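Local coordinates for neuraminidase (Influenza A virus, PDB 4GDI), which is a neuraminidase-like surface protein of a bat influenza virus, related to enzymes that remove terminal sialic acids, but with a diverged putative active site and uncertain function, at residues 17-28 and 355-365; 106-114 and 124-132. All coordinates share one frame; numbering follows the deposited sequence.

Interaction 1 of 2, residues 17-28 and 355-365. With GOL (glycerol), chain T.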
loop_
_atom_site.group_PDB
_atom_site.type_symbol
_atom_site.label_atom_id
_atom_site.label_comp_id
_atom_site.label_asym_id
_atom_site.label_seq_id
_atom_site.Cartn_x
_atom_site.Cartn_y
_atom_site.Cartn_z
ATOM N N GLU A 17 27.596 -11.583 -21.255
ATOM C CA GLU A 17 27.877 -11.077 -22.594
ATOM C C GLU A 17 26.718 -10.176 -23.004
ATOM O O GLU A 17 25.553 -10.531 -22.793
ATOM C CB GLU A 17 28.006 -12.218 -23.597
ATOM C CG GLU A 17 29.362 -12.898 -23.623
ATOM C CD GLU A 17 29.751 -13.328 -25.028
ATOM O OE1 GLU A 17 29.176 -14.322 -25.526
ATOM O OE2 GLU A 17 30.614 -12.655 -25.637
ATOM N N VAL A 18 27.024 -9.020 -23.582
ATOM C CA VAL A 18 25.961 -8.115 -24.032
ATOM C C VAL A 18 25.942 -7.973 -25.548
ATOM O O VAL A 18 26.877 -7.431 -26.134
ATOM C CB VAL A 18 26.103 -6.724 -23.416
ATOM C CG1 VAL A 18 25.052 -5.770 -24.010
ATOM C CG2 VAL A 18 25.991 -6.792 -21.907
ATOM N N LYS A 19 24.864 -8.442 -26.169
ATOM C CA LYS A 19 24.717 -8.375 -27.622
ATOM C C LYS A 19 23.469 -7.599 -27.998
ATOM O O LYS A 19 23.171 -7.413 -29.172
ATOM C CB LYS A 19 24.647 -9.780 -28.213
ATOM C CG LYS A 19 25.868 -10.625 -27.892
ATOM C CD LYS A 19 25.825 -11.989 -28.564
ATOM C CE LYS A 19 26.633 -13.010 -27.768
ATOM N NZ LYS A 19 27.077 -14.169 -28.587
ATOM N N GLY A 20 22.736 -7.138 -26.995
ATOM C CA GLY A 20 21.563 -6.326 -27.243
ATOM C C GLY A 20 21.102 -5.597 -25.999
ATOM O O GLY A 20 21.620 -5.829 -24.911
ATOM N N TRP A 21 20.122 -4.715 -26.167
ATOM C CA TRP A 21 19.555 -3.982 -25.041
ATOM C C TRP A 21 18.050 -3.951 -25.192
ATOM O O TRP A 21 17.536 -3.586 -26.244
ATOM C CB TRP A 21 20.085 -2.555 -25.030
ATOM C CG TRP A 21 21.588 -2.459 -24.963
ATOM C CD1 TRP A 21 22.452 -2.386 -26.014
ATOM C CD2 TRP A 21 22.388 -2.409 -23.781
ATOM N NE1 TRP A 21 23.742 -2.284 -25.558
ATOM C CE2 TRP A 21 23.729 -2.306 -24.190
ATOM C CE3 TRP A 21 22.102 -2.446 -22.417
ATOM C CZ2 TRP A 21 24.780 -2.240 -23.281
ATOM C CZ3 TRP A 21 23.148 -2.377 -21.522
ATOM C CH2 TRP A 21 24.465 -2.280 -21.957
ATOM N N VAL A 22 17.340 -4.317 -24.138
ATOM C CA VAL A 22 15.892 -4.325 -24.183
ATOM C C VAL A 22 15.308 -3.478 -23.062
ATOM O O VAL A 22 15.855 -3.436 -21.957
ATOM C CB VAL A 22 15.330 -5.761 -24.112
ATOM C CG1 VAL A 22 15.789 -6.561 -25.321
ATOM C CG2 VAL A 22 15.749 -6.444 -22.828
ATOM N N PRO A 23 14.186 -2.790 -23.343
ATOM C CA PRO A 23 13.569 -1.965 -22.304
ATOM C C PRO A 23 12.849 -2.821 -21.266
ATOM O O PRO A 23 12.030 -3.675 -21.624
ATOM C CB PRO A 23 12.559 -1.113 -23.089
ATOM C CG PRO A 23 12.206 -1.958 -24.272
ATOM C CD PRO A 23 13.458 -2.719 -24.618
ATOM N N THR A 24 13.141 -2.603 -19.993
ATOM C CA THR A 24 12.441 -3.332 -18.953
ATOM C C THR A 24 11.355 -2.436 -18.366
ATOM O O THR A 24 10.436 -2.918 -17.723
ATOM C CB THR A 24 13.386 -3.812 -17.854
ATOM O OG1 THR A 24 14.128 -2.697 -17.347
ATOM C CG2 THR A 24 14.348 -4.851 -18.394
ATOM N N HIS A 25 11.457 -1.134 -18.623
ATOM C CA HIS A 25 10.493 -0.168 -18.123
ATOM C C HIS A 25 10.530 1.050 -19.023
ATOM O O HIS A 25 11.544 1.716 -19.132
ATOM C CB HIS A 25 10.818 0.197 -16.660
ATOM C CG HIS A 25 10.072 1.391 -16.139
ATOM N ND1 HIS A 25 8.871 1.287 -15.470
ATOM C CD2 HIS A 25 10.375 2.713 -16.162
ATOM C CE1 HIS A 25 8.456 2.494 -15.122
ATOM N NE2 HIS A 25 9.349 3.377 -15.528
ATOM N N ARG A 26 9.437 1.314 -19.721
ATOM C CA ARG A 26 9.312 2.577 -20.424
ATOM C C ARG A 26 8.830 3.608 -19.421
ATOM O O ARG A 26 8.091 3.288 -18.489
ATOM C CB ARG A 26 8.341 2.452 -21.591
ATOM C CG ARG A 26 8.765 1.392 -22.566
ATOM C CD ARG A 26 7.861 1.321 -23.756
ATOM N NE ARG A 26 8.066 2.464 -24.628
ATOM C CZ ARG A 26 7.742 2.479 -25.911
ATOM N NH1 ARG A 26 7.193 1.408 -26.471
ATOM N NH2 ARG A 26 7.968 3.565 -26.630
ATOM N N GLY A 27 9.264 4.842 -19.586
ATOM C CA GLY A 27 8.775 5.896 -18.722
ATOM C C GLY A 27 7.267 5.953 -18.841
ATOM O O GLY A 27 6.708 5.585 -19.871
ATOM N N PHE A 28 6.596 6.396 -17.789
ATOM C CA PHE A 28 5.161 6.587 -17.881
ATOM C C PHE A 28 4.914 7.607 -19.005
ATOM O O PHE A 28 5.644 8.593 -19.123
ATOM C CB PHE A 28 4.590 7.000 -16.520
ATOM C CG PHE A 28 4.553 5.861 -15.529
ATOM C CD1 PHE A 28 5.656 5.570 -14.738
ATOM C CD2 PHE A 28 3.430 5.055 -15.422
ATOM C CE1 PHE A 28 5.631 4.503 -13.839
ATOM C CE2 PHE A 28 3.398 3.981 -14.530
ATOM C CZ PHE A 28 4.498 3.709 -13.739
ATOM N N GLU A 355 10.873 11.548 -17.654
ATOM C CA GLU A 355 10.511 10.271 -17.085
ATOM C C GLU A 355 11.632 9.271 -17.376
ATOM O O GLU A 355 12.188 9.248 -18.478
ATOM C CB GLU A 355 9.185 9.810 -17.692
ATOM C CG GLU A 355 7.962 10.350 -16.956
ATOM C CD GLU A 355 7.857 9.794 -15.549
ATOM O OE1 GLU A 355 8.014 8.560 -15.390
ATOM O OE2 GLU A 355 7.638 10.589 -14.607
ATOM N N LEU A 356 11.982 8.460 -16.392
ATOM C CA LEU A 356 13.065 7.500 -16.563
ATOM C C LEU A 356 12.530 6.252 -17.237
ATOM O O LEU A 356 11.507 5.708 -16.831
ATOM C CB LEU A 356 13.679 7.089 -15.217
ATOM C CG LEU A 356 14.673 7.997 -14.506
ATOM C CD1 LEU A 356 15.401 7.193 -13.415
ATOM C CD2 LEU A 356 15.679 8.650 -15.464
ATOM N N SER A 357 13.218 5.815 -18.276
ATOM C CA SER A 357 13.047 4.463 -18.769
ATOM C C SER A 357 14.307 3.674 -18.392
ATOM O O SER A 357 15.346 4.253 -18.051
ATOM C CB SER A 357 12.866 4.475 -20.276
ATOM O OG SER A 357 14.088 4.837 -20.889
ATOM N N THR A 358 14.219 2.359 -18.453
ATOM C CA THR A 358 15.363 1.515 -18.120
ATOM C C THR A 358 15.522 0.432 -19.177
ATOM O O THR A 358 14.530 -0.043 -19.727
ATOM C CB THR A 358 15.207 0.831 -16.744
ATOM O OG1 THR A 358 14.023 0.033 -16.730
ATOM C CG2 THR A 358 15.132 1.829 -15.620
ATOM N N PHE A 359 16.776 0.060 -19.444
ATOM C CA PHE A 359 17.134 -0.925 -20.460
ATOM C C PHE A 359 18.190 -1.841 -19.848
ATOM O O PHE A 359 19.084 -1.375 -19.160
ATOM C CB PHE A 359 17.763 -0.257 -21.686
ATOM C CG PHE A 359 16.790 0.459 -22.571
ATOM C CD1 PHE A 359 16.348 1.724 -22.254
ATOM C CD2 PHE A 359 16.330 -0.138 -23.735
ATOM C CE1 PHE A 359 15.459 2.384 -23.081
ATOM C CE2 PHE A 359 15.450 0.520 -24.567
ATOM C CZ PHE A 359 15.014 1.780 -24.238
ATOM N N CYS A 360 18.097 -3.131 -20.109
ATOM C CA CYS A 360 19.101 -4.071 -19.612
ATOM C C CYS A 360 19.765 -4.822 -20.758
ATOM O O CYS A 360 19.150 -5.054 -21.807
ATOM C CB CYS A 360 18.466 -5.052 -18.633
ATOM S SG CYS A 360 17.938 -4.277 -17.100
ATOM N N GLY A 361 21.026 -5.192 -20.559
ATOM C CA GLY A 361 21.758 -5.937 -21.564
ATOM C C GLY A 361 21.233 -7.353 -21.654
ATOM O O GLY A 361 20.797 -7.907 -20.660
ATOM N N ILE A 362 21.239 -7.928 -22.854
ATOM C CA ILE A 362 20.858 -9.330 -23.030
ATOM C C ILE A 362 21.960 -9.994 -23.824
ATOM O O ILE A 362 22.668 -9.332 -24.564
ATOM C CB ILE A 362 19.515 -9.514 -23.778
ATOM C CG1 ILE A 362 19.557 -8.791 -25.131
ATOM C CG2 ILE A 362 18.348 -8.995 -22.936
ATOM C CD1 ILE A 362 18.410 -9.138 -26.068
ATOM N N ASN A 363 22.093 -11.301 -23.675
ATOM C CA ASN A 363 23.182 -12.031 -24.313
ATOM C C ASN A 363 22.822 -12.560 -25.699
ATOM O O ASN A 363 23.461 -13.484 -26.190
ATOM C CB ASN A 363 23.623 -13.191 -23.420
ATOM C CG ASN A 363 22.475 -14.118 -23.057
ATOM O OD1 ASN A 363 21.524 -14.287 -23.829
ATOM N ND2 ASN A 363 22.550 -14.714 -21.870
ATOM N N SER A 364 21.798 -11.978 -26.319
ATOM C CA SER A 364 21.395 -12.363 -27.666
ATOM C C SER A 364 21.135 -11.127 -28.490
ATOM O O SER A 364 20.663 -10.122 -27.973
ATOM C CB SER A 364 20.125 -13.215 -27.637
ATOM O OG SER A 364 20.313 -14.371 -26.848
ATOM N N PRO A 365 21.442 -11.191 -29.786
ATOM C CA PRO A 365 21.109 -10.042 -30.631
ATOM C C PRO A 365 19.603 -9.955 -30.876
ATOM O O PRO A 365 18.916 -10.964 -30.809
ATOM C CB PRO A 365 21.863 -10.338 -31.929
ATOM C CG PRO A 365 22.001 -11.817 -31.954
ATOM C CD PRO A 365 22.149 -12.246 -30.530
HETATM C C1 GOL T . 13.432 -2.501 -13.800
HETATM O O1 GOL T . 13.875 -1.205 -14.139
HETATM C C2 GOL T . 14.633 -3.427 -13.679
HETATM O O2 GOL T . 15.095 -3.703 -14.977
HETATM C C3 GOL T . 14.279 -4.727 -12.961
HETATM O O3 GOL T . 13.781 -4.465 -11.673
HETATM O O HOH W 1 9.723 6.055 -14.775
#

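Interaction 2 of 2, residues 106-114 and 124-132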
loop_
_atom_site.group_PDB
_atom_site.type_symbol
_atom_site.label_atom_id
_atom_site.label_comp_id
_atom_site.label_asym_id
_atom_site.label_seq_id
_atom_site.Cartn_x
_atom_site.Cartn_y
_atom_site.Cartn_z
ATOM N N PHE A 106 22.435 -0.101 -1.997
ATOM C CA PHE A 106 22.115 -1.154 -1.030
ATOM C C PHE A 106 23.266 -2.141 -0.946
ATOM O O PHE A 106 23.713 -2.669 -1.966
ATOM C CB PHE A 106 20.845 -1.880 -1.483
ATOM C CG PHE A 106 20.234 -2.765 -0.432
ATOM C CD1 PHE A 106 19.524 -2.212 0.626
ATOM C CD2 PHE A 106 20.350 -4.147 -0.516
ATOM C CE1 PHE A 106 18.942 -3.027 1.596
ATOM C CE2 PHE A 106 19.780 -4.975 0.453
ATOM C CZ PHE A 106 19.079 -4.410 1.513
ATOM N N ASP A 107 23.744 -2.417 0.263
ATOM C CA ASP A 107 24.932 -3.256 0.415
ATOM C C ASP A 107 24.627 -4.730 0.684
ATOM O O ASP A 107 25.550 -5.533 0.866
ATOM C CB ASP A 107 25.860 -2.703 1.503
ATOM C CG ASP A 107 25.274 -2.812 2.917
ATOM O OD1 ASP A 107 24.188 -3.407 3.103
ATOM O OD2 ASP A 107 25.931 -2.297 3.852
ATOM N N GLY A 108 23.345 -5.080 0.693
ATOM C CA GLY A 108 22.919 -6.435 1.004
ATOM C C GLY A 108 22.157 -6.475 2.319
ATOM O O GLY A 108 21.257 -7.289 2.492
ATOM N N LEU A 109 22.517 -5.581 3.236
ATOM C CA LEU A 109 21.816 -5.432 4.509
ATOM C C LEU A 109 20.980 -4.168 4.602
ATOM O O LEU A 109 19.802 -4.212 4.977
ATOM C CB LEU A 109 22.823 -5.425 5.660
ATOM C CG LEU A 109 23.261 -6.813 6.136
ATOM C CD1 LEU A 109 23.527 -7.731 4.952
ATOM C CD2 LEU A 109 24.486 -6.700 7.015
ATOM N N LYS A 110 21.596 -3.033 4.284
ATOM C CA LYS A 110 20.927 -1.756 4.442
ATOM C C LYS A 110 21.223 -0.783 3.286
ATOM O O LYS A 110 22.189 -0.953 2.558
ATOM C CB LYS A 110 21.349 -1.117 5.757
ATOM C CG LYS A 110 21.006 -1.933 6.989
ATOM C CD LYS A 110 19.519 -1.921 7.277
ATOM C CE LYS A 110 19.210 -2.575 8.620
ATOM N NZ LYS A 110 17.768 -2.453 8.980
ATOM N N TRP A 111 20.372 0.229 3.136
ATOM C CA TRP A 111 20.637 1.326 2.221
ATOM C C TRP A 111 21.602 2.325 2.825
ATOM O O TRP A 111 21.408 2.773 3.954
ATOM C CB TRP A 111 19.350 2.080 1.889
ATOM C CG TRP A 111 18.462 1.353 0.947
ATOM C CD1 TRP A 111 17.364 0.616 1.269
ATOM C CD2 TRP A 111 18.587 1.291 -0.481
ATOM N NE1 TRP A 111 16.799 0.094 0.134
ATOM C CE2 TRP A 111 17.522 0.497 -0.955
ATOM C CE3 TRP A 111 19.494 1.832 -1.403
ATOM C CZ2 TRP A 111 17.336 0.223 -2.314
ATOM C CZ3 TRP A 111 19.318 1.555 -2.752
ATOM C CH2 TRP A 111 18.247 0.747 -3.196
ATOM N N THR A 112 22.646 2.649 2.069
ATOM C CA THR A 112 23.445 3.842 2.309
ATOM C C THR A 112 22.933 4.941 1.370
ATOM O O THR A 112 22.813 4.731 0.159
ATOM C CB THR A 112 24.929 3.604 2.010
ATOM O OG1 THR A 112 25.424 2.527 2.818
ATOM C CG2 THR A 112 25.737 4.848 2.286
ATOM N N VAL A 113 22.625 6.096 1.939
ATOM C CA VAL A 113 22.120 7.233 1.181
ATOM C C VAL A 113 22.975 8.441 1.511
ATOM O O VAL A 113 23.229 8.707 2.676
ATOM C CB VAL A 113 20.653 7.558 1.562
ATOM C CG1 VAL A 113 20.183 8.827 0.854
ATOM C CG2 VAL A 113 19.729 6.373 1.254
ATOM N N LEU A 114 23.428 9.152 0.488
ATOM C CA LEU A 114 24.142 10.406 0.671
ATOM C C LEU A 114 23.373 11.552 0.018
ATOM O O LEU A 114 22.833 11.415 -1.092
ATOM C CB LEU A 114 25.542 10.331 0.053
ATOM C CG LEU A 114 26.532 9.268 0.561
ATOM C CD1 LEU A 114 26.407 7.959 -0.230
ATOM C CD2 LEU A 114 27.940 9.823 0.462
ATOM N N PHE A 124 27.320 20.830 2.739
ATOM C CA PHE A 124 27.795 19.677 3.482
ATOM C C PHE A 124 27.082 18.417 3.001
ATOM O O PHE A 124 25.994 18.473 2.438
ATOM C CB PHE A 124 27.575 19.872 4.992
ATOM C CG PHE A 124 26.130 19.858 5.393
ATOM C CD1 PHE A 124 25.332 20.965 5.187
ATOM C CD2 PHE A 124 25.567 18.730 5.974
ATOM C CE1 PHE A 124 23.998 20.947 5.541
ATOM C CE2 PHE A 124 24.238 18.708 6.322
ATOM C CZ PHE A 124 23.453 19.818 6.110
ATOM N N ILE A 125 27.715 17.275 3.227
ATOM C CA ILE A 125 27.112 16.003 2.903
ATOM C C ILE A 125 26.782 15.268 4.194
ATOM O O ILE A 125 27.544 15.343 5.172
ATOM C CB ILE A 125 28.047 15.174 1.976
ATOM C CG1 ILE A 125 27.918 15.696 0.542
ATOM C CG2 ILE A 125 27.707 13.679 2.040
ATOM C CD1 ILE A 125 28.979 15.161 -0.434
ATOM N N MET A 126 25.623 14.608 4.223
ATOM C CA MET A 126 25.337 13.666 5.294
ATOM C C MET A 126 25.009 12.294 4.719
ATOM O O MET A 126 24.507 12.160 3.590
ATOM C CB MET A 126 24.233 14.163 6.241
ATOM C CG MET A 126 22.921 14.507 5.608
ATOM S SD MET A 126 21.693 15.150 6.801
ATOM C CE MET A 126 20.624 15.962 5.622
ATOM N N ILE A 127 25.334 11.278 5.508
ATOM C CA ILE A 127 25.200 9.896 5.101
ATOM C C ILE A 127 24.289 9.216 6.092
ATOM O O ILE A 127 24.424 9.393 7.310
ATOM C CB ILE A 127 26.569 9.193 5.094
ATOM C CG1 ILE A 127 27.565 10.035 4.294
ATOM C CG2 ILE A 127 26.442 7.777 4.541
ATOM C CD1 ILE A 127 28.961 9.463 4.247
ATOM N N LYS A 128 23.347 8.452 5.559
ATOM C CA LYS A 128 22.433 7.655 6.365
ATOM C C LYS A 128 22.643 6.180 6.037
ATOM O O LYS A 128 22.747 5.804 4.860
ATOM C CB LYS A 128 21.000 8.084 6.048
ATOM C CG LYS A 128 19.952 7.701 7.067
ATOM C CD LYS A 128 18.640 8.392 6.715
ATOM C CE LYS A 128 17.443 7.793 7.449
ATOM N NZ LYS A 128 16.145 8.201 6.830
ATOM N N TYR A 129 22.738 5.347 7.067
ATOM C CA TYR A 129 22.794 3.905 6.868
ATOM C C TYR A 129 21.581 3.335 7.597
ATOM O O TYR A 129 21.446 3.503 8.801
ATOM C CB TYR A 129 24.100 3.329 7.422
ATOM C CG TYR A 129 24.309 1.882 7.085
ATOM C CD1 TYR A 129 24.604 1.494 5.790
ATOM C CD2 TYR A 129 24.214 0.897 8.060
ATOM C CE1 TYR A 129 24.799 0.173 5.472
ATOM C CE2 TYR A 129 24.411 -0.430 7.749
ATOM C CZ TYR A 129 24.698 -0.787 6.458
ATOM O OH TYR A 129 24.883 -2.108 6.136
ATOM N N GLY A 130 20.685 2.684 6.871
ATOM C CA GLY A 130 19.377 2.369 7.424
ATOM C C GLY A 130 18.655 3.622 7.906
ATOM O O GLY A 130 18.543 4.610 7.170
ATOM N N GLU A 131 18.190 3.578 9.156
ATOM C CA GLU A 131 17.428 4.655 9.793
ATOM C C GLU A 131 18.354 5.749 10.340
ATOM O O GLU A 131 17.912 6.840 10.706
ATOM C CB GLU A 131 16.607 4.042 10.943
ATOM C CG GLU A 131 15.723 4.995 11.764
ATOM C CD GLU A 131 14.987 4.283 12.925
ATOM O OE1 GLU A 131 14.385 3.213 12.702
ATOM O OE2 GLU A 131 15.007 4.792 14.065
ATOM N N GLU A 132 19.650 5.459 10.348
ATOM C CA GLU A 132 20.618 6.165 11.186
ATOM C C GLU A 132 21.547 7.117 10.397
ATOM O O GLU A 132 22.258 6.685 9.489
ATOM C CB GLU A 132 21.444 5.083 11.907
ATOM C CG GLU A 132 22.477 5.556 12.907
ATOM C CD GLU A 132 23.214 4.389 13.616
ATOM O OE1 GLU A 132 22.974 3.196 13.297
ATOM O OE2 GLU A 132 24.043 4.674 14.504
HETATM O O HOH W 2 19.484 4.871 4.627
#

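Interaction 1 of 2, residues 17-28 and 355-365
The outermost strand of a four-stranded propeller sheet, 20-25, comes from near the N terminus and pairs antiparallel with strand 352-362 near the C terminus. Val22 and Cys360 form a hydrogen-bonded pair, Val22 N giving to Cys360 O at 3.0 Å and Cys360 N returning to Val22 O. Classic beta bulges interrupt the pairing twice: Lys19 and Gly20 both face Ile362, and Thr24 and His25 both face Thr358. Gly20, with no side chain, lets Ser364 O come close.

On one face, Pro23 CB sits over the Phe359 ring, offset toward its rim, in a CH-pi contact 4.0 Å from the centroid; proline, having no N-H to give, fits this non-hydrogen-bonded site. Farther along, Gly361, with no side chain, lets Trp21 CE3 approach Gly361 N to 3.5 Å and leaves room for Val18. The other face carries Val22 and Ile362, whose branches cross at about a right angle, Val22 CG2 to Ile362 CG2 at 3.6 Å. Beside them Thr24 OG1 and Thr358 OG1 share a hydrogen bond of 2.8 Å. Each hydroxyl sits between its own backbone N and carbonyl carbon (chi1 54° and 59°), which turns the pair toward a glycerol, probably from the crystallisation liquor, and Thr358 OG1 bonds its O1 at 2.9 Å.

Beyond the second bulge, His25 swings CG away from its backbone N (chi1 168°), bringing the ring edge in plane with Leu356 O. A water bonded to His25 NE2 at 2.8 Å also reaches Leu356 O and Glu355 OE1. Cys360 is disulfide-bonded to Cys338 on the next strand, while Val22 and His25 pack against Phe124 and Met95 of a neighbouring subunit. Joining chain-end strands within one blade in this way is the closure typical of a beta-propeller.

Interaction 2 of 2, residues 106-114 and 124-132
The Tyr129 ring has Lys110 CB over one face, offset toward the rim and 3.7 Å from the centroid in a CH-pi contact, while Thr112 OG1 and the carboxyl carbon of Asp107 lie at its edge, in the ring plane. Tyr129 CG is anti to the backbone N (chi1 -172°), which carries the ring back along the neighbouring segment until its hydroxyl meets Asp107. Tyr129 OH gives a short hydrogen bond of 2.5 Å to the syn lone pair of Asp107 OD2, the carboxylate plane being turned 65° from the ring.

Asp107 suits this corner because its second oxygen is used as well. Asp107 OD1 accepts from Leu109 N at 2.7 Å and from Lys110 N at 2.9 Å, the two donors coming from opposite faces of the carboxylate plane. The first bond makes an Asx turn; together they fix the carboxylate that receives the tyrosine. The aliphatic base of Lys110 serves as the ring's cover while its amine leads away.

Strand pairing follows. Val113 N gives to Lys128 O and Lys128 N to Val113 O, each at 2.9 Å, and Gly130 N reaches Trp111 O at 3.0 Å. On the face shared with Tyr129, Thr112 CG2 lies alongside Ile127 CG2, and Leu114 CD2 meets Ile127 CG1 at 3.9 Å. Leu114 also packs on Val161 of strand 158-165. Gly130, second in the type II' turn from Tyr129 to Glu132, takes a positive phi, which glycine accepts readily. The Glu132 carboxylate accepts from the backbone N of Ile331 and of Ser332 of a neighbouring subunit. Strands 111-117 and 124-129 form a beta hairpin, the inner strands of a four-stranded antiparallel propeller blade, with the Asx turn leading into it.

In the fold
From the N terminus, segment 17-28 supplies an edge strand and then waits for almost the entire chain to pass before segment 355-365 closes interaction 1, a loop of 326 intervening residues containing many strands and no helix. Interaction 2 is nested inside that loop and is local by comparison: 106-114 and 124-132 are separated by nine residues and form neighbouring strands of one sheet. The first contact thus joins strands from near the two chain ends within one blade, closing the propeller; the second pairs the two inner, consecutive strands of another blade. Their centres lie about 28 Å apart and they do not touch. In the homotetramer both sheets also meet neighbouring subunits.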